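Local coordinates for decapping and exoribonuclease protein 1 (Kluyveromyces lactis, PDB 4GPS) that removes the NAD cap, and also the methylguanosine cap, from the 5' end of RNA and degrades RNA as a metal-dependent 5'-3' exoribonuclease, at residues T396-K401 / I412-Q417; S59-K65 / N407-S413; L160-Y164 / Q205-L211. All blocks are in the same frame, centred on the assembly; numbering follows the deposited sequence.

Contact 1: residues T396-K401 / I412-Q417; sequences TSTTFK and ISPASQ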
loop_
_atom_site.group_PDB
_atom_site.type_symbol
_atom_site.label_atom_id
_atom_site.label_comp_id
_atom_site.label_asym_id
_atom_site.label_seq_id
_atom_site.Cartn_x
_atom_site.Cartn_y
_atom_site.Cartn_z
ATOM N N THR A 396 20.151 -14.884 -20.068
ATOM C CA THR A 396 20.151 -16.125 -19.284
ATOM C C THR A 396 19.681 -15.772 -17.875
ATOM O O THR A 396 19.527 -16.635 -16.997
ATOM C CB THR A 396 21.582 -16.708 -19.165
ATOM O OG1 THR A 396 22.260 -16.565 -20.419
ATOM C CG2 THR A 396 21.536 -18.187 -18.780
ATOM N N SER A 397 19.473 -14.481 -17.658
ATOM C CA SER A 397 19.042 -14.016 -16.356
ATOM C C SER A 397 17.534 -13.816 -16.306
ATOM O O SER A 397 16.943 -13.183 -17.183
ATOM C CB SER A 397 19.767 -12.702 -15.986
ATOM O OG SER A 397 21.088 -12.929 -15.498
ATOM N N THR A 398 16.923 -14.388 -15.277
ATOM C CA THR A 398 15.500 -14.247 -15.074
ATOM C C THR A 398 15.296 -13.130 -14.032
ATOM O O THR A 398 14.195 -12.596 -13.883
ATOM C CB THR A 398 14.868 -15.591 -14.574
ATOM O OG1 THR A 398 15.517 -16.046 -13.368
ATOM C CG2 THR A 398 15.001 -16.645 -15.631
ATOM N N THR A 399 16.360 -12.772 -13.309
ATOM C CA THR A 399 16.235 -11.733 -12.293
ATOM C C THR A 399 16.997 -10.442 -12.664
ATOM O O THR A 399 18.147 -10.489 -13.106
ATOM C CB THR A 399 16.678 -12.271 -10.898
ATOM O OG1 THR A 399 15.982 -13.499 -10.609
ATOM C CG2 THR A 399 16.341 -11.267 -9.816
ATOM N N PHE A 400 16.333 -9.301 -12.466
ATOM C CA PHE A 400 16.854 -7.984 -12.813
ATOM C C PHE A 400 16.807 -6.951 -11.684
ATOM O O PHE A 400 15.860 -6.923 -10.900
ATOM C CB PHE A 400 16.050 -7.411 -14.003
ATOM C CG PHE A 400 16.121 -8.245 -15.253
ATOM C CD1 PHE A 400 15.329 -9.384 -15.398
ATOM C CD2 PHE A 400 17.030 -7.934 -16.257
ATOM C CE1 PHE A 400 15.444 -10.201 -16.519
ATOM C CE2 PHE A 400 17.149 -8.759 -17.388
ATOM C CZ PHE A 400 16.355 -9.890 -17.517
ATOM N N LYS A 401 17.823 -6.096 -11.604
ATOM C CA LYS A 401 17.820 -5.040 -10.602
ATOM C C LYS A 401 17.079 -3.893 -11.272
ATOM O O LYS A 401 17.463 -3.454 -12.358
ATOM C CB LYS A 401 19.233 -4.575 -10.251
ATOM C CG LYS A 401 20.069 -5.570 -9.466
ATOM C CD LYS A 401 21.245 -4.856 -8.805
ATOM C CE LYS A 401 22.066 -5.801 -7.932
ATOM N NZ LYS A 401 23.046 -5.023 -7.103
ATOM N N ILE A 412 17.641 -0.909 -15.727
ATOM C CA ILE A 412 17.463 -2.357 -15.612
ATOM C C ILE A 412 18.735 -3.103 -16.050
ATOM O O ILE A 412 19.209 -2.960 -17.173
ATOM C CB ILE A 412 16.289 -2.876 -16.481
ATOM C CG1 ILE A 412 15.005 -2.124 -16.145
ATOM C CG2 ILE A 412 16.055 -4.351 -16.198
ATOM C CD1 ILE A 412 13.771 -2.607 -16.914
ATOM N N SER A 413 19.296 -3.899 -15.158
ATOM C CA SER A 413 20.492 -4.666 -15.477
ATOM C C SER A 413 20.296 -6.038 -14.857
ATOM O O SER A 413 19.671 -6.174 -13.802
ATOM C CB SER A 413 21.725 -3.986 -14.903
ATOM O OG SER A 413 21.460 -3.598 -13.582
ATOM N N PRO A 414 20.833 -7.073 -15.502
ATOM C CA PRO A 414 20.683 -8.438 -14.990
ATOM C C PRO A 414 21.404 -8.686 -13.677
ATOM O O PRO A 414 22.483 -8.157 -13.454
ATOM C CB PRO A 414 21.230 -9.292 -16.135
ATOM C CG PRO A 414 22.319 -8.439 -16.687
ATOM C CD PRO A 414 21.739 -7.031 -16.666
ATOM N N ALA A 415 20.776 -9.465 -12.803
ATOM C CA ALA A 415 21.369 -9.828 -11.520
ATOM C C ALA A 415 21.862 -11.267 -11.695
ATOM O O ALA A 415 21.333 -12.002 -12.525
ATOM C CB ALA A 415 20.338 -9.753 -10.435
ATOM N N SER A 416 22.858 -11.676 -10.923
ATOM C CA SER A 416 23.405 -13.027 -11.064
ATOM C C SER A 416 22.399 -14.171 -11.052
ATOM O O SER A 416 21.459 -14.165 -10.258
ATOM C CB SER A 416 24.434 -13.300 -9.968
ATOM O OG SER A 416 24.994 -14.596 -10.144
ATOM N N GLN A 417 22.612 -15.163 -11.912
ATOM C CA GLN A 417 21.736 -16.333 -11.957
ATOM C C GLN A 417 22.147 -17.335 -10.857
ATOM O O GLN A 417 21.573 -18.418 -10.749
ATOM C CB GLN A 417 21.835 -17.011 -13.309
ATOM C CG GLN A 417 23.149 -17.736 -13.510
ATOM C CD GLN A 417 23.581 -17.740 -14.964
ATOM O OE1 GLN A 417 22.773 -18.024 -15.860
ATOM N NE2 GLN A 417 24.860 -17.427 -15.212
HETATM O O HOH W 1 19.003 -14.099 -12.735
#

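Contact 2: residues S59-K65 / N407-S413; sequences SLVLSCK and NLTLSIS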
loop_
_atom_site.group_PDB
_atom_site.type_symbol
_atom_site.label_atom_id
_atom_site.label_comp_id
_atom_site.label_asym_id
_atom_site.label_seq_id
_atom_site.Cartn_x
_atom_site.Cartn_y
_atom_site.Cartn_z
ATOM N N SER A 59 21.395 -4.849 -20.510
ATOM C CA SER A 59 20.919 -3.740 -19.680
ATOM C C SER A 59 20.055 -2.728 -20.431
ATOM O O SER A 59 19.840 -2.835 -21.637
ATOM C CB SER A 59 22.095 -2.998 -19.055
ATOM O OG SER A 59 22.719 -3.800 -18.076
ATOM N N LEU A 60 19.559 -1.743 -19.696
ATOM C CA LEU A 60 18.714 -0.710 -20.265
ATOM C C LEU A 60 18.632 0.532 -19.397
ATOM O O LEU A 60 18.385 0.436 -18.192
ATOM C CB LEU A 60 17.294 -1.228 -20.461
ATOM C CG LEU A 60 16.334 -0.039 -20.548
ATOM C CD1 LEU A 60 16.381 0.523 -21.967
ATOM C CD2 LEU A 60 14.924 -0.445 -20.170
ATOM N N VAL A 61 18.866 1.700 -19.997
ATOM C CA VAL A 61 18.701 2.947 -19.261
ATOM C C VAL A 61 17.637 3.683 -20.073
ATOM O O VAL A 61 17.737 3.781 -21.292
ATOM C CB VAL A 61 19.999 3.748 -19.115
ATOM C CG1 VAL A 61 19.712 5.065 -18.407
ATOM C CG2 VAL A 61 20.977 2.973 -18.233
ATOM N N LEU A 62 16.592 4.147 -19.390
ATOM C CA LEU A 62 15.468 4.783 -20.046
ATOM C C LEU A 62 14.868 5.877 -19.187
ATOM O O LEU A 62 14.484 5.639 -18.039
ATOM C CB LEU A 62 14.403 3.729 -20.311
ATOM C CG LEU A 62 13.609 3.762 -21.612
ATOM C CD1 LEU A 62 12.614 2.615 -21.580
ATOM C CD2 LEU A 62 12.893 5.074 -21.776
ATOM N N SER A 63 14.803 7.086 -19.731
ATOM C CA SER A 63 14.206 8.187 -19.001
ATOM C C SER A 63 12.678 8.004 -19.070
ATOM O O SER A 63 12.131 7.633 -20.116
ATOM C CB SER A 63 14.593 9.507 -19.647
ATOM O OG SER A 63 13.641 10.504 -19.320
ATOM N N CYS A 64 12.001 8.248 -17.954
ATOM C CA CYS A 64 10.556 8.116 -17.896
ATOM C C CYS A 64 9.979 9.398 -17.364
ATOM O O CYS A 64 8.790 9.433 -17.028
ATOM C CB CYS A 64 10.147 6.974 -16.957
ATOM S SG CYS A 64 10.610 5.334 -17.527
ATOM N N LYS A 65 10.811 10.445 -17.283
ATOM C CA LYS A 65 10.377 11.745 -16.757
ATOM C C LYS A 65 9.314 12.458 -17.584
ATOM O O LYS A 65 8.595 13.322 -17.073
ATOM C CB LYS A 65 11.553 12.711 -16.575
ATOM C CG LYS A 65 11.182 13.931 -15.697
ATOM C CD LYS A 65 12.326 14.956 -15.549
ATOM C CE LYS A 65 13.630 14.324 -15.011
ATOM N NZ LYS A 65 14.790 15.262 -14.873
ATOM N N ASN A 407 15.088 11.415 -10.776
ATOM C CA ASN A 407 14.740 12.100 -12.044
ATOM C C ASN A 407 13.843 11.220 -12.882
ATOM O O ASN A 407 13.636 11.494 -14.061
ATOM C CB ASN A 407 15.963 12.376 -12.937
ATOM C CG ASN A 407 16.992 13.266 -12.282
ATOM O OD1 ASN A 407 16.691 14.397 -11.878
ATOM N ND2 ASN A 407 18.227 12.763 -12.176
ATOM N N LEU A 408 13.354 10.139 -12.289
ATOM C CA LEU A 408 12.511 9.182 -12.982
ATOM C C LEU A 408 13.238 8.467 -14.113
ATOM O O LEU A 408 12.619 8.045 -15.088
ATOM C CB LEU A 408 11.237 9.843 -13.498
ATOM C CG LEU A 408 10.521 10.618 -12.385
ATOM C CD1 LEU A 408 9.154 11.081 -12.887
ATOM C CD2 LEU A 408 10.369 9.737 -11.150
ATOM N N THR A 409 14.554 8.336 -14.005
ATOM C CA THR A 409 15.265 7.574 -15.022
ATOM C C THR A 409 15.275 6.103 -14.573
ATOM O O THR A 409 15.761 5.771 -13.482
ATOM C CB THR A 409 16.708 8.048 -15.204
ATOM O OG1 THR A 409 16.703 9.290 -15.917
ATOM C CG2 THR A 409 17.516 7.013 -15.998
ATOM N N LEU A 410 14.729 5.235 -15.417
ATOM C CA LEU A 410 14.640 3.812 -15.138
ATOM C C LEU A 410 15.901 3.061 -15.567
ATOM O O LEU A 410 16.357 3.227 -16.685
ATOM C CB LEU A 410 13.416 3.224 -15.884
ATOM C CG LEU A 410 13.362 1.696 -16.029
ATOM C CD1 LEU A 410 13.167 1.097 -14.644
ATOM C CD2 LEU A 410 12.250 1.267 -16.985
ATOM N N SER A 411 16.448 2.232 -14.677
ATOM C CA SER A 411 17.637 1.408 -14.962
ATOM C C SER A 411 17.396 -0.082 -14.714
ATOM O O SER A 411 17.003 -0.467 -13.616
ATOM C CB SER A 411 18.820 1.835 -14.101
ATOM O OG SER A 411 19.514 2.878 -14.725
ATOM N N ILE A 412 17.641 -0.909 -15.727
ATOM C CA ILE A 412 17.463 -2.357 -15.612
ATOM C C ILE A 412 18.735 -3.103 -16.050
ATOM O O ILE A 412 19.209 -2.960 -17.173
ATOM C CB ILE A 412 16.289 -2.876 -16.481
ATOM C CG1 ILE A 412 15.005 -2.124 -16.145
ATOM C CG2 ILE A 412 16.055 -4.351 -16.198
ATOM C CD1 ILE A 412 13.771 -2.607 -16.914
ATOM N N SER A 413 19.296 -3.899 -15.158
ATOM C CA SER A 413 20.492 -4.666 -15.477
ATOM C C SER A 413 20.296 -6.038 -14.857
ATOM O O SER A 413 19.671 -6.174 -13.802
ATOM C CB SER A 413 21.725 -3.986 -14.903
ATOM O OG SER A 413 21.460 -3.598 -13.582
HETATM O O HOH W 2 14.554 10.753 -16.316
#

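Contact 3: residues L160-Y164 / Q205-L211; sequences LKEAY and QPDKNIL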
loop_
_atom_site.group_PDB
_atom_site.type_symbol
_atom_site.label_atom_id
_atom_site.label_comp_id
_atom_site.label_asym_id
_atom_site.label_seq_id
_atom_site.Cartn_x
_atom_site.Cartn_y
_atom_site.Cartn_z
ATOM N N LEU A 160 3.633 -14.965 -0.239
ATOM C CA LEU A 160 3.270 -14.485 -1.565
ATOM C C LEU A 160 3.402 -15.641 -2.532
ATOM O O LEU A 160 2.537 -15.839 -3.380
ATOM C CB LEU A 160 4.221 -13.370 -2.025
ATOM C CG LEU A 160 3.805 -12.642 -3.305
ATOM C CD1 LEU A 160 2.463 -11.982 -3.064
ATOM C CD2 LEU A 160 4.836 -11.598 -3.703
ATOM N N LYS A 161 4.487 -16.405 -2.401
ATOM C CA LYS A 161 4.693 -17.527 -3.290
ATOM C C LYS A 161 3.692 -18.665 -3.073
ATOM O O LYS A 161 3.399 -19.413 -3.998
ATOM C CB LYS A 161 6.133 -18.028 -3.201
ATOM C CG LYS A 161 7.164 -17.037 -3.710
ATOM C CD LYS A 161 8.548 -17.598 -3.480
ATOM C CE LYS A 161 9.636 -16.728 -4.089
ATOM N NZ LYS A 161 11.035 -17.259 -3.795
ATOM N N GLU A 162 3.169 -18.824 -1.864
ATOM C CA GLU A 162 2.155 -19.861 -1.657
ATOM C C GLU A 162 0.842 -19.321 -2.260
ATOM O O GLU A 162 0.077 -20.053 -2.872
ATOM C CB GLU A 162 1.938 -20.127 -0.176
ATOM C CG GLU A 162 3.157 -20.636 0.556
ATOM C CD GLU A 162 3.497 -22.066 0.205
ATOM O OE1 GLU A 162 2.560 -22.903 0.101
ATOM O OE2 GLU A 162 4.705 -22.343 0.051
ATOM N N ALA A 163 0.585 -18.031 -2.067
ATOM C CA ALA A 163 -0.602 -17.421 -2.614
ATOM C C ALA A 163 -0.569 -17.519 -4.150
ATOM O O ALA A 163 -1.593 -17.761 -4.765
ATOM C CB ALA A 163 -0.699 -15.961 -2.166
ATOM N N TYR A 164 0.606 -17.358 -4.762
ATOM C CA TYR A 164 0.723 -17.443 -6.215
ATOM C C TYR A 164 0.424 -18.858 -6.675
ATOM O O TYR A 164 -0.290 -19.073 -7.644
ATOM C CB TYR A 164 2.128 -17.100 -6.683
ATOM C CG TYR A 164 2.274 -17.089 -8.192
ATOM C CD1 TYR A 164 1.838 -15.989 -8.942
ATOM C CD2 TYR A 164 2.830 -18.174 -8.872
ATOM C CE1 TYR A 164 1.949 -15.974 -10.305
ATOM C CE2 TYR A 164 2.943 -18.167 -10.259
ATOM C CZ TYR A 164 2.497 -17.056 -10.967
ATOM O OH TYR A 164 2.598 -17.020 -12.319
ATOM N N GLN A 205 9.504 -14.860 -14.374
ATOM C CA GLN A 205 9.411 -16.304 -14.171
ATOM C C GLN A 205 9.250 -17.044 -15.506
ATOM O O GLN A 205 8.930 -16.450 -16.532
ATOM C CB GLN A 205 8.233 -16.637 -13.242
ATOM C CG GLN A 205 8.148 -15.732 -12.019
ATOM C CD GLN A 205 6.952 -16.043 -11.127
ATOM O OE1 GLN A 205 5.855 -16.378 -11.619
ATOM N NE2 GLN A 205 7.152 -15.924 -9.803
ATOM N N PRO A 206 9.478 -18.361 -15.503
ATOM C CA PRO A 206 9.327 -19.104 -16.760
ATOM C C PRO A 206 7.927 -19.039 -17.347
ATOM O O PRO A 206 7.765 -19.221 -18.559
ATOM C CB PRO A 206 9.769 -20.523 -16.399
ATOM C CG PRO A 206 9.739 -20.562 -14.887
ATOM C CD PRO A 206 10.147 -19.171 -14.471
ATOM N N ASP A 207 6.914 -18.771 -16.518
ATOM C CA ASP A 207 5.562 -18.655 -17.055
ATOM C C ASP A 207 5.297 -17.231 -17.598
ATOM O O ASP A 207 4.203 -16.894 -18.061
ATOM C CB ASP A 207 4.510 -19.073 -16.014
ATOM C CG ASP A 207 4.455 -18.166 -14.773
ATOM O OD1 ASP A 207 5.221 -17.171 -14.616
ATOM O OD2 ASP A 207 3.596 -18.492 -13.931
ATOM N N LYS A 208 6.326 -16.395 -17.525
ATOM C CA LYS A 208 6.279 -15.032 -18.041
ATOM C C LYS A 208 5.599 -13.991 -17.159
ATOM O O LYS A 208 5.493 -12.819 -17.539
ATOM C CB LYS A 208 5.697 -15.046 -19.458
ATOM C CG LYS A 208 6.608 -15.802 -20.448
ATOM C CD LYS A 208 7.987 -15.133 -20.524
ATOM C CE LYS A 208 9.028 -16.017 -21.194
ATOM N NZ LYS A 208 9.421 -17.167 -20.298
ATOM N N ASN A 209 5.129 -14.414 -15.991
ATOM C CA ASN A 209 4.556 -13.460 -15.058
ATOM C C ASN A 209 5.789 -12.916 -14.309
ATOM O O ASN A 209 6.843 -13.536 -14.330
ATOM C CB ASN A 209 3.548 -14.159 -14.144
ATOM C CG ASN A 209 2.247 -14.410 -14.852
ATOM O OD1 ASN A 209 1.574 -15.440 -14.656
ATOM N ND2 ASN A 209 1.874 -13.457 -15.699
ATOM N N ILE A 210 5.664 -11.758 -13.682
ATOM C CA ILE A 210 6.788 -11.128 -12.997
ATOM C C ILE A 210 6.639 -11.005 -11.478
ATOM O O ILE A 210 5.649 -10.476 -10.963
ATOM C CB ILE A 210 7.032 -9.721 -13.592
ATOM C CG1 ILE A 210 7.333 -9.842 -15.090
ATOM C CG2 ILE A 210 8.187 -9.038 -12.877
ATOM C CD1 ILE A 210 7.242 -8.556 -15.868
ATOM N N LEU A 211 7.654 -11.477 -10.764
ATOM C CA LEU A 211 7.655 -11.415 -9.316
ATOM C C LEU A 211 8.508 -10.254 -8.862
ATOM O O LEU A 211 9.664 -10.160 -9.238
ATOM C CB LEU A 211 8.235 -12.708 -8.738
ATOM C CG LEU A 211 8.382 -12.750 -7.218
ATOM C CD1 LEU A 211 7.029 -12.586 -6.564
ATOM C CD2 LEU A 211 8.999 -14.084 -6.809
#

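Contact 1: residues T396-K401 / I412-Q417
F400 and P414 are paired across the strands as a non-hydrogen-bonded pair, CA to CA 4.4 Å, their side chains diverging, in the open end of an antiparallel beta hairpin formed by strands 399-404 and 409-414. Beyond them K401 N reaches S413 O at 2.9 Å, while the return bond from S413 N is weak. On the other side of the pair A415 N donates to T399 O at 2.8 Å, with the N-H almost straight (169°). The F400 side chain can be followed outward: CB and CG lie beside the CG2 methyl of I412, CD2 meets that methyl at 3.7 Å and also approaches P414 CA, and CE2 runs toward P414 CB. L388 and L391 of helix 370-393 also touch this ring. Where the strands give way to loop, S397 OG, beside its own backbone N (chi1 -80°), rests against P414 CB and donates to A415 O. Cutting S397 back to an alanine would probably cost A415 O its hydroxyl donor, leaving a water as its partner in this contact, while CB would still lie against P414 CB. That water accepts from T399 N at 3.0 Å and lies 3.1 Å from A415 O, to which it probably donates.

Contact 2: residues S59-K65 / N407-S413
L60 and I412 lie side by side on one face of an antiparallel strand pair, pointing the same way, with L60 CD2 4.1 Å from I412 CD1. L410 continues this apolar row: its CB packs on C64 SG at 3.9 Å, C64 holding SG beside its own backbone N (chi1 -67°), a torsion that sets the sulfur against L410 CB. The backbones hold the register with paired bonds on both sides of V61 and S411. I412 N to L60 O is nearly straight at 171°, whereas the reverse bond, L60 N to I412 O, is bent to 130°. L62 and L410 exchange a second pair, and C64 N adds a bond to L408 O past the end of the strand. On the reverse face V61 splits its two methyls, CG1 against T409 CG2 and CG2 3.8 Å from S411 OG. Farther out, a water joins S63 OG and T409 OG1 and donates to N407 O. The K65 chain, bent at chi3, runs alongside N407, with CE 3.0 Å from N407 O. Strand 60-63 thus joins the hairpin 399-404/409-414 alongside its second strand, with L60 and L62 touching N387, L410 touching V383 and I412 touching L391 of helix 370-393, while L408 packs among F67, C191, P192 and Y366.

Contact 3: residues L160-Y164 / Q205-L211
Y164 of helix 156-167 reaches D207 in a type I beta turn from Q205 to K208, closed by K208 N to Q205 O (2.8 Å); the backbones stay well apart, the nearest CA atoms, of K161 and L211, being 9.1 Å from each other, and side chains alone bridge the gap. Y164 does most of this. With CG anti to the backbone N (chi1 -176°), its ring extends from the helix and presents its hydroxyl to the turn, where OH donates to D207 OD2. The modelled separation of 2.4 Å is very short, so its exact length is doubtful. OD2 nevertheless lies at the ring edge, in the ring plane, with the carboxylate turned 66° from that plane. The amide groups of Q205 and N209 also stand near the hydroxyl, both planes steeply inclined to the ring, which places three polar side chains about one phenol oxygen. The other carboxylate oxygen is engaged within the loop: D207 OD1 accepts from N209 N at 3.1 Å, from above the carboxylate plane, making an Asx turn. This bond ties the carboxylate to its own loop and probably limits its rotation at the hydroxyl end of the ring. One turn earlier in the helix the contact becomes apolar. L211 divides its methyls between two helix residues, CD1 meeting L160 CD2 at 3.7 Å and CD2 meeting K161 CE at 3.8 Å; the two leucines run alongside each other in opposite senses, whereas the lysine chain crosses L211 at about a right angle. Helix 156-167 is thereby packed against the turn of the beta hairpin 198-204/210-213 and the start of its second strand, with L160 and Y164 also touching V179 of strand 176-181, and Q278 and L276, respectively, of strand 273-285.

How the contacts relate
Contacts 1 and 2 share strand 409-414, with I412 and S413 in both; their centres are about 15 Å apart, and P414 CD of contact 1 touches S59 OG of contact 2 at 3.7 Å. Strand 409-414 therefore lies between 399-404 and 60-63. Contact 3 lies about 16 Å from contact 1 and about 24 Å from contact 2, centre to centre, and touches neither. Strand 198-204 connects the regions, pairing with 399-404 and with 210-213. Along the chain contact 3 is nested within the long loop closed by contact 2 and precedes contact 1, whereas contacts 1 and 2 cross. The N-terminal strand is thus added to a C-terminal hairpin of the nuclease fold.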